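Local coordinates for 3' terminal uridylyl transferase (Trypanosoma brucei, PDB 5HZD), which adds uridines from UTP to the 3' ends of guide RNAs, ribosomal RNA and some mRNAs during mitochondrial RNA editing, at residues D77-H87 with F371-I379; F107-M115 with G293-L304. All coordinates share one frame; numbering follows the deposited sequence.

Interaction 1 of 2, residues D77-H87 with F371-I379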
loop_
_atom_site.group_PDB
_atom_site.type_symbol
_atom_site.label_atom_id
_atom_site.label_comp_id
_atom_site.label_asym_id
_atom_site.label_seq_id
_atom_site.Cartn_x
_atom_site.Cartn_y
_atom_site.Cartn_z
ATOM N N ASP A 77 -7.854 11.733 3.257
ATOM C CA ASP A 77 -7.945 11.819 4.725
ATOM C C ASP A 77 -9.414 11.864 5.128
ATOM O O ASP A 77 -10.042 12.927 5.069
ATOM C CB ASP A 77 -7.259 13.098 5.204
ATOM C CG ASP A 77 -7.255 13.260 6.727
ATOM O OD1 ASP A 77 -7.947 12.512 7.451
ATOM O OD2 ASP A 77 -6.575 14.190 7.207
ATOM N N ALA A 78 -9.948 10.717 5.549
ATOM C CA ALA A 78 -11.358 10.634 5.900
ATOM C C ALA A 78 -11.582 10.734 7.409
ATOM O O ALA A 78 -12.677 10.453 7.904
ATOM C CB ALA A 78 -11.962 9.345 5.330
ATOM N N GLY A 79 -10.547 11.151 8.145
ATOM C CA GLY A 79 -10.694 11.426 9.561
ATOM C C GLY A 79 -10.361 10.222 10.435
ATOM O O GLY A 79 -10.241 9.095 9.953
ATOM N N GLU A 80 -10.292 10.468 11.736
ATOM C CA GLU A 80 -9.843 9.405 12.640
ATOM C C GLU A 80 -10.899 8.304 12.750
ATOM O O GLU A 80 -10.571 7.114 12.882
ATOM C CB GLU A 80 -9.554 9.999 14.019
ATOM C CG GLU A 80 -9.033 8.958 14.962
ATOM C CD GLU A 80 -8.493 9.550 16.250
ATOM O OE1 GLU A 80 -8.639 10.776 16.466
ATOM O OE2 GLU A 80 -7.914 8.764 17.036
ATOM N N SER A 81 -12.175 8.669 12.715
ATOM C CA SER A 81 -13.224 7.653 12.860
ATOM C C SER A 81 -13.201 6.624 11.754
ATOM O O SER A 81 -13.430 5.436 11.985
ATOM C CB SER A 81 -14.596 8.319 12.935
ATOM O OG SER A 81 -14.683 9.088 14.109
ATOM N N LYS A 82 -12.932 7.069 10.533
ATOM C CA LYS A 82 -12.791 6.149 9.418
ATOM C C LYS A 82 -11.569 5.252 9.603
ATOM O O LYS A 82 -11.629 4.059 9.349
ATOM C CB LYS A 82 -12.728 6.934 8.095
ATOM C CG LYS A 82 -12.677 6.047 6.863
ATOM C CD LYS A 82 -13.934 5.169 6.721
ATOM C CE LYS A 82 -15.170 5.981 6.555
ATOM N NZ LYS A 82 -16.366 5.077 6.548
ATOM N N MET A 83 -10.454 5.808 10.070
ATOM C CA MET A 83 -9.299 4.958 10.359
ATOM C C MET A 83 -9.660 3.886 11.385
ATOM O O MET A 83 -9.209 2.724 11.285
ATOM C CB MET A 83 -8.123 5.809 10.849
ATOM C CG MET A 83 -6.952 4.950 11.330
ATOM S SD MET A 83 -5.957 4.236 10.029
ATOM C CE MET A 83 -4.757 5.568 9.821
ATOM N N GLN A 84 -10.473 4.256 12.368
ATOM C CA GLN A 84 -10.817 3.291 13.409
ATOM C C GLN A 84 -11.705 2.157 12.882
ATOM O O GLN A 84 -11.711 1.062 13.458
ATOM C CB GLN A 84 -11.402 4.009 14.615
ATOM C CG GLN A 84 -10.315 4.874 15.292
ATOM C CD GLN A 84 -10.857 5.741 16.403
ATOM O OE1 GLN A 84 -11.881 6.414 16.241
ATOM N NE2 GLN A 84 -10.177 5.733 17.544
ATOM N N GLU A 85 -12.390 2.361 11.745
ATOM C CA GLU A 85 -13.075 1.244 11.125
ATOM C C GLU A 85 -12.115 0.163 10.667
ATOM O O GLU A 85 -12.417 -1.037 10.810
ATOM C CB GLU A 85 -13.935 1.683 9.942
ATOM C CG GLU A 85 -15.076 2.560 10.371
ATOM C CD GLU A 85 -15.893 3.082 9.187
ATOM O OE1 GLU A 85 -15.806 2.480 8.093
ATOM O OE2 GLU A 85 -16.599 4.112 9.375
ATOM N N ALA A 86 -10.952 0.566 10.132
ATOM C CA ALA A 86 -9.915 -0.407 9.767
ATOM C C ALA A 86 -9.353 -1.108 11.021
ATOM O O ALA A 86 -9.066 -2.300 10.988
ATOM C CB ALA A 86 -8.764 0.272 8.952
ATOM N N HIS A 87 -9.204 -0.366 12.112
ATOM C CA HIS A 87 -8.777 -0.959 13.383
ATOM C C HIS A 87 -9.739 -2.060 13.829
ATOM O O HIS A 87 -9.315 -3.134 14.298
ATOM C CB HIS A 87 -8.678 0.073 14.498
ATOM C CG HIS A 87 -7.649 1.140 14.273
ATOM N ND1 HIS A 87 -7.438 2.140 15.193
ATOM C CD2 HIS A 87 -6.761 1.342 13.272
ATOM C CE1 HIS A 87 -6.474 2.934 14.756
ATOM N NE2 HIS A 87 -6.051 2.479 13.597
ATOM N N PHE A 371 -0.052 -2.124 15.717
ATOM C CA PHE A 371 -0.906 -3.008 14.933
ATOM C C PHE A 371 -2.011 -2.221 14.236
ATOM O O PHE A 371 -2.297 -2.458 13.042
ATOM C CB PHE A 371 -1.537 -4.072 15.860
ATOM C CG PHE A 371 -0.526 -4.938 16.584
ATOM C CD1 PHE A 371 -0.033 -4.552 17.820
ATOM C CD2 PHE A 371 -0.112 -6.138 16.040
ATOM C CE1 PHE A 371 0.897 -5.345 18.497
ATOM C CE2 PHE A 371 0.815 -6.942 16.725
ATOM C CZ PHE A 371 1.304 -6.546 17.930
ATOM N N ASP A 372 -2.602 -1.299 15.007
ATOM C CA ASP A 372 -3.605 -0.345 14.515
ATOM C C ASP A 372 -2.839 0.929 14.154
ATOM O O ASP A 372 -2.280 1.583 15.042
ATOM C CB ASP A 372 -4.606 -0.060 15.622
ATOM C CG ASP A 372 -5.596 -1.201 15.830
ATOM O OD1 ASP A 372 -5.878 -1.938 14.844
ATOM O OD2 ASP A 372 -6.107 -1.314 16.956
ATOM N N PRO A 373 -2.815 1.296 12.867
ATOM C CA PRO A 373 -2.020 2.451 12.412
ATOM C C PRO A 373 -2.480 3.728 13.080
ATOM O O PRO A 373 -3.688 3.977 13.235
ATOM C CB PRO A 373 -2.295 2.492 10.917
ATOM C CG PRO A 373 -2.592 1.017 10.577
ATOM C CD PRO A 373 -3.449 0.591 11.731
ATOM N N ARG A 374 -1.518 4.537 13.511
ATOM C CA ARG A 374 -1.836 5.804 14.161
ATOM C C ARG A 374 -2.297 6.852 13.149
ATOM O O ARG A 374 -1.704 6.995 12.055
ATOM C CB ARG A 374 -0.640 6.279 14.986
ATOM C CG ARG A 374 -0.524 5.471 16.295
ATOM C CD ARG A 374 0.401 6.116 17.309
ATOM N NE ARG A 374 1.764 6.136 16.807
ATOM C CZ ARG A 374 2.619 7.128 17.007
ATOM N NH1 ARG A 374 2.255 8.196 17.714
ATOM N NH2 ARG A 374 3.846 7.046 16.496
ATOM N N TYR A 375 -3.349 7.561 13.521
ATOM C CA TYR A 375 -3.929 8.577 12.660
ATOM C C TYR A 375 -3.229 9.927 12.857
ATOM O O TYR A 375 -3.079 10.398 13.992
ATOM C CB TYR A 375 -5.443 8.707 12.940
ATOM C CG TYR A 375 -6.077 9.836 12.146
ATOM C CD1 TYR A 375 -6.400 9.667 10.809
ATOM C CD2 TYR A 375 -6.312 11.076 12.739
ATOM C CE1 TYR A 375 -6.943 10.731 10.063
ATOM C CE2 TYR A 375 -6.861 12.133 12.027
ATOM C CZ TYR A 375 -7.170 11.946 10.672
ATOM O OH TYR A 375 -7.704 13.035 9.981
ATOM N N THR A 376 -2.811 10.539 11.747
ATOM C CA THR A 376 -2.285 11.901 11.750
ATOM C C THR A 376 -2.994 12.670 10.633
ATOM O O THR A 376 -2.898 12.267 9.462
ATOM C CB THR A 376 -0.771 11.906 11.412
ATOM O OG1 THR A 376 -0.060 11.082 12.356
ATOM C CG2 THR A 376 -0.236 13.323 11.478
ATOM N N PRO A 377 -3.693 13.764 10.969
ATOM C CA PRO A 377 -4.404 14.543 9.941
ATOM C C PRO A 377 -3.449 15.021 8.854
ATOM O O PRO A 377 -2.304 15.341 9.162
ATOM C CB PRO A 377 -4.903 15.789 10.686
ATOM C CG PRO A 377 -4.775 15.485 12.136
ATOM C CD PRO A 377 -3.815 14.334 12.314
ATOM N N MET A 378 -3.933 15.056 7.614
ATOM C CA MET A 378 -3.153 15.549 6.483
ATOM C C MET A 378 -2.674 16.989 6.651
ATOM O O MET A 378 -1.567 17.332 6.194
ATOM C CB MET A 378 -3.981 15.384 5.195
ATOM C CG MET A 378 -3.181 15.471 3.901
ATOM S SD MET A 378 -1.851 14.269 3.771
ATOM C CE MET A 378 -2.714 12.716 3.907
ATOM N N ILE A 379 -3.498 17.830 7.289
ATOM C CA ILE A 379 -3.113 19.208 7.550
ATOM C C ILE A 379 -3.528 19.556 8.979
ATOM O O ILE A 379 -4.565 19.097 9.474
ATOM C CB ILE A 379 -3.730 20.172 6.518
ATOM C CG1 ILE A 379 -3.177 21.586 6.707
ATOM C CG2 ILE A 379 -5.243 20.167 6.614
ATOM C CD1 ILE A 379 -3.448 22.510 5.487
HETATM O O HOH W 1 -6.551 16.993 7.303
HETATM O O HOH W 2 -7.959 -3.217 16.722
#
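Tyr375 and Met378 share the carboxylate of Asp77, one oxygen each. The phenol OH donates to Asp77 OD1 at 2.6 Å, taking the syn lone pair on the side of the other oxygen, and OD1 lies at the edge of the ring, in its plane. Met378 N reaches Asp77 OD2 at 2.8 Å, an almost straight bond (178°) that arrives on the anti side and out of the carboxylate plane. With CG of Tyr375 turned away from its own backbone N (chi1 175°), the ring is carried across to the start of the helix, where Glu80 N lies above one face and Glu80 CB sits 4.0 Å from the ring centroid in a CH-pi contact. At the other end of the contact, His87 NE2 donates to Pro373 O at 2.8 Å, nearly in the imidazole plane. Asp372 CB stands 3.4 Å from the His87 ring centroid, over the middle of one face, and its carboxylate runs nearly parallel to the ring, the planes 13° apart. Met83 O approaches the opposite face, towards the rim. Helix 80-100 belongs to the nucleotidyltransferase palm; the irregular segment 371-379, from the loop between helices 336-349 and 385-409, runs alongside its first two turns. Between the two polar ends, Met83, bent at chi2 and chi3, brings CE to 4.1 Å from Pro373 CB. Further out, Gly79 N also donates to Asp77 OD1, closing an Asx turn just ahead of the helix, so that this oxygen is gripped by two donors. One water bridges Asp77 OD2 to Ile379 N, and a second links His87 O to Asp372 OD2. Asp372 OD1 makes a salt bridge with Arg90, while Arg311 holds the carbonyls of Thr376 and Pro377.

Interaction 2 of 2, residues F107-M115 with G293-L304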
loop_
_atom_site.group_PDB
_atom_site.type_symbol
_atom_site.label_atom_id
_atom_site.label_comp_id
_atom_site.label_asym_id
_atom_site.label_seq_id
_atom_site.Cartn_x
_atom_site.Cartn_y
_atom_site.Cartn_z
ATOM N N PHE A 107 -1.271 -7.522 11.651
ATOM C CA PHE A 107 -0.647 -6.199 11.553
ATOM C C PHE A 107 -1.177 -5.534 10.296
ATOM O O PHE A 107 -1.135 -6.151 9.230
ATOM C CB PHE A 107 0.863 -6.371 11.338
ATOM C CG PHE A 107 1.590 -7.055 12.483
ATOM C CD1 PHE A 107 1.439 -8.434 12.689
ATOM C CD2 PHE A 107 2.475 -6.357 13.295
ATOM C CE1 PHE A 107 2.100 -9.077 13.713
ATOM C CE2 PHE A 107 3.163 -7.010 14.315
ATOM C CZ PHE A 107 2.961 -8.360 14.541
ATOM N N ILE A 108 -1.671 -4.299 10.375
ATOM C CA ILE A 108 -1.999 -3.564 9.138
ATOM C C ILE A 108 -0.721 -2.986 8.521
ATOM O O ILE A 108 0.137 -2.464 9.240
ATOM C CB ILE A 108 -2.988 -2.441 9.402
ATOM C CG1 ILE A 108 -4.351 -3.041 9.765
ATOM C CG2 ILE A 108 -3.098 -1.502 8.160
ATOM C CD1 ILE A 108 -5.404 -2.008 10.208
ATOM N N PHE A 109 -0.599 -3.067 7.199
ATOM C CA PHE A 109 0.470 -2.296 6.530
ATOM C C PHE A 109 -0.068 -1.664 5.277
ATOM O O PHE A 109 -1.268 -1.727 5.023
ATOM C CB PHE A 109 1.752 -3.121 6.323
ATOM C CG PHE A 109 1.625 -4.268 5.342
ATOM C CD1 PHE A 109 1.096 -5.490 5.734
ATOM C CD2 PHE A 109 2.062 -4.123 4.042
ATOM C CE1 PHE A 109 1.028 -6.566 4.819
ATOM C CE2 PHE A 109 1.968 -5.158 3.117
ATOM C CZ PHE A 109 1.439 -6.399 3.516
ATOM N N GLY A 110 0.813 -1.000 4.522
ATOM C CA GLY A 110 0.353 -0.231 3.382
ATOM C C GLY A 110 0.107 1.232 3.663
ATOM O O GLY A 110 0.693 1.798 4.583
ATOM N N SER A 111 -0.772 1.843 2.867
ATOM C CA SER A 111 -0.898 3.300 2.901
ATOM C C SER A 111 -1.467 3.870 4.193
ATOM O O SER A 111 -1.212 5.023 4.513
ATOM C CB SER A 111 -1.675 3.833 1.690
ATOM O OG SER A 111 -3.047 3.470 1.755
ATOM N N SER A 112 -2.234 3.081 4.960
ATOM C CA SER A 112 -2.767 3.644 6.183
ATOM C C SER A 112 -1.646 3.841 7.186
ATOM O O SER A 112 -1.736 4.758 8.026
ATOM C CB SER A 112 -3.903 2.774 6.772
ATOM O OG SER A 112 -3.428 1.481 7.113
ATOM N N VAL A 113 -0.587 3.015 7.091
ATOM C CA VAL A 113 0.614 3.211 7.876
ATOM C C VAL A 113 1.437 4.331 7.265
ATOM O O VAL A 113 1.736 5.309 7.939
ATOM C CB VAL A 113 1.425 1.921 7.965
ATOM C CG1 VAL A 113 2.783 2.177 8.662
ATOM C CG2 VAL A 113 0.639 0.908 8.769
ATOM N N ALA A 114 1.767 4.205 5.991
ATOM C CA ALA A 114 2.673 5.160 5.347
ATOM C C ALA A 114 2.151 6.600 5.362
ATOM O O ALA A 114 2.948 7.526 5.565
ATOM C CB ALA A 114 2.937 4.723 3.926
ATOM N N MET A 115 0.838 6.790 5.192
ATOM C CA MET A 115 0.250 8.141 5.088
ATOM C C MET A 115 -0.486 8.568 6.338
ATOM O O MET A 115 -0.936 9.708 6.416
ATOM C CB MET A 115 -0.748 8.225 3.927
ATOM C CG MET A 115 -0.226 7.716 2.602
ATOM S SD MET A 115 0.881 8.960 1.879
ATOM C CE MET A 115 1.651 8.013 0.571
ATOM N N GLY A 293 6.430 -6.228 4.410
ATOM C CA GLY A 293 5.674 -5.041 4.079
ATOM C C GLY A 293 5.470 -4.114 5.259
ATOM O O GLY A 293 5.334 -2.895 5.101
ATOM N N ILE A 294 5.414 -4.676 6.458
ATOM C CA ILE A 294 5.327 -3.861 7.669
ATOM C C ILE A 294 6.516 -2.916 7.779
ATOM O O ILE A 294 6.364 -1.707 8.020
ATOM C CB ILE A 294 5.272 -4.748 8.927
ATOM C CG1 ILE A 294 4.054 -5.670 8.861
ATOM C CG2 ILE A 294 5.216 -3.896 10.181
ATOM C CD1 ILE A 294 4.136 -6.845 9.850
ATOM N N ARG A 295 7.712 -3.466 7.603
ATOM C CA ARG A 295 8.928 -2.675 7.717
ATOM C C ARG A 295 8.973 -1.602 6.633
ATOM O O ARG A 295 9.349 -0.446 6.925
ATOM C CB ARG A 295 10.141 -3.584 7.609
ATOM C CG ARG A 295 11.395 -2.933 8.171
ATOM C CD ARG A 295 12.582 -3.843 7.956
ATOM N NE ARG A 295 13.760 -3.414 8.684
ATOM C CZ ARG A 295 14.934 -4.019 8.553
ATOM N NH1 ARG A 295 15.018 -5.072 7.726
ATOM N NH2 ARG A 295 16.000 -3.587 9.243
ATOM N N ASN A 296 8.592 -1.967 5.408
ATOM C CA ASN A 296 8.594 -1.009 4.297
ATOM C C ASN A 296 7.660 0.158 4.630
ATOM O O ASN A 296 8.024 1.332 4.463
ATOM C CB ASN A 296 8.095 -1.654 3.014
ATOM C CG ASN A 296 9.101 -2.583 2.395
ATOM O OD1 ASN A 296 10.172 -2.810 2.930
ATOM N ND2 ASN A 296 8.747 -3.125 1.231
ATOM N N SER A 297 6.455 -0.144 5.109
ATOM C CA SER A 297 5.477 0.920 5.382
ATOM C C SER A 297 5.944 1.809 6.535
ATOM O O SER A 297 5.734 3.026 6.523
ATOM C CB SER A 297 4.096 0.320 5.708
ATOM O OG SER A 297 3.574 -0.392 4.594
ATOM N N THR A 298 6.608 1.223 7.525
ATOM C CA THR A 298 7.061 1.960 8.683
ATOM C C THR A 298 8.208 2.898 8.280
ATOM O O THR A 298 8.266 4.042 8.748
ATOM C CB THR A 298 7.485 0.978 9.784
ATOM O OG1 THR A 298 6.360 0.147 10.111
ATOM C CG2 THR A 298 7.941 1.721 11.013
ATOM N N LEU A 299 9.072 2.461 7.364
ATOM C CA LEU A 299 10.118 3.366 6.851
ATOM C C LEU A 299 9.494 4.563 6.116
ATOM O O LEU A 299 9.902 5.724 6.348
ATOM C CB LEU A 299 11.025 2.609 5.874
ATOM C CG LEU A 299 12.132 3.470 5.234
ATOM C CD1 LEU A 299 13.025 4.102 6.285
ATOM C CD2 LEU A 299 12.928 2.587 4.252
ATOM N N LEU A 300 8.507 4.276 5.258
ATOM C CA LEU A 300 7.817 5.347 4.535
ATOM C C LEU A 300 7.192 6.304 5.517
ATOM O O LEU A 300 7.314 7.511 5.340
ATOM C CB LEU A 300 6.743 4.819 3.564
ATOM C CG LEU A 300 7.262 3.969 2.389
ATOM C CD1 LEU A 300 6.127 3.555 1.527
ATOM C CD2 LEU A 300 8.250 4.769 1.537
ATOM N N ARG A 301 6.526 5.787 6.557
ATOM C CA ARG A 301 5.834 6.672 7.498
ATOM C C ARG A 301 6.783 7.653 8.171
ATOM O O ARG A 301 6.480 8.866 8.284
ATOM C CB ARG A 301 5.095 5.839 8.547
ATOM C CG ARG A 301 4.184 6.661 9.408
ATOM C CD ARG A 301 3.574 5.801 10.498
ATOM N NE ARG A 301 2.900 6.674 11.454
ATOM C CZ ARG A 301 3.482 7.254 12.515
ATOM N NH1 ARG A 301 4.763 7.028 12.818
ATOM N NH2 ARG A 301 2.773 8.065 13.287
ATOM N N LYS A 302 7.948 7.174 8.593
ATOM C CA LYS A 302 8.908 8.032 9.268
ATOM C C LYS A 302 9.364 9.171 8.351
ATOM O O LYS A 302 9.366 10.344 8.751
ATOM C CB LYS A 302 10.082 7.178 9.729
ATOM C CG LYS A 302 11.038 7.901 10.627
ATOM C CD LYS A 302 12.018 6.908 11.259
ATOM C CE LYS A 302 13.019 7.608 12.165
ATOM N NZ LYS A 302 12.394 8.278 13.354
ATOM N N TYR A 303 9.699 8.842 7.109
ATOM C CA TYR A 303 10.039 9.889 6.154
ATOM C C TYR A 303 8.880 10.844 5.847
ATOM O O TYR A 303 9.053 12.073 5.859
ATOM C CB TYR A 303 10.511 9.245 4.845
ATOM C CG TYR A 303 11.985 8.940 4.788
ATOM C CD1 TYR A 303 12.919 9.982 4.791
ATOM C CD2 TYR A 303 12.447 7.641 4.635
ATOM C CE1 TYR A 303 14.292 9.723 4.664
ATOM C CE2 TYR A 303 13.843 7.379 4.515
ATOM C CZ TYR A 303 14.727 8.434 4.526
ATOM O OH TYR A 303 16.084 8.172 4.376
ATOM N N LEU A 304 7.707 10.297 5.564
ATOM C CA LEU A 304 6.642 11.152 5.031
ATOM C C LEU A 304 6.000 12.036 6.094
ATOM O O LEU A 304 5.403 13.068 5.772
ATOM C CB LEU A 304 5.596 10.286 4.333
ATOM C CG LEU A 304 6.116 9.552 3.091
ATOM C CD1 LEU A 304 4.982 8.795 2.476
ATOM C CD2 LEU A 304 6.694 10.538 2.049
HETATM O O HOH W 3 -0.008 5.401 10.544
HETATM O O HOH W 4 3.638 9.342 7.119
#
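Strand 107-109 passes helix 293-304 at 8.1 Å between axes and 55° between directions; the CA atoms of Phe109 and Ile294 are 5.2 Å apart, and those of Ala114 and Arg301, further along, only 4.1 Å. At the turn out of the strand, Gly110 N donates to Ser297 OG at 2.8 Å (152° at the hydrogen), tying the N-cap residue of helix 111-114 to the neighbouring helix. Just before it, Phe109 has CG between its own backbone N and carbonyl carbon (chi1 67°), which lays the ring against the backbone of the helix: CD2 comes to 3.6 Å from Gly293 C. Gly293 has no side chain to hold the ring off. Ser297 OG lies at the edge of that same ring. Two residues back along the strand, Phe107 meets Ile294 obliquely, Phe107 CB touching the end of the isoleucine chain, CD1, at 3.6 Å. On the helix 111-114 side, Val113 CG1 rests on Ser297 CB, and the methyl of Ala114 presses on Leu300 CB at 3.8 Å. With so small a side chain at Ala114, the backbones come near enough for Arg301 CA to make a CH...O contact with Ala114 O at 3.6 Å. A water donates to both Ala114 O and Arg301 O, bridging the two helices. Met115 CE meeting Leu304 CD1 finishes the apolar seam. Phe109 is backed by strand 124-129, where it touches Asp125, by similarity a ligand of the catalytic magnesium. Gly110 and Ser111 fit the Gly-Ser signature of the polymerase-beta-type nucleotidyltransferases, with Ser111 probably binding UTP, and the partner helix opens with the UTP-binding run Gly293 to Ser297: the contact forms part of the wall of the nucleotide pocket.

Interactions 1 and 2 lie 13 Å apart between centres and meet through the loop 371-379 and the strand-helix unit 107-115. Pro373 is the joint: its CG lies 3.5 Å from Ile108 CG2 and 3.6 Å from Ser112 OG, on the side of that unit turned away from helix 293-304. Two residues earlier, Phe371 CE2 comes to 3.4 Å from Phe107 CE2. The unit 107-115 is thus packed between the UTP-binding helix and the segment that runs along helix 80-100. Interaction 2 sits at the active site; interaction 1 is a layer behind, the Met83 side chain about 6 Å from that of Ile124, a probable UTP contact.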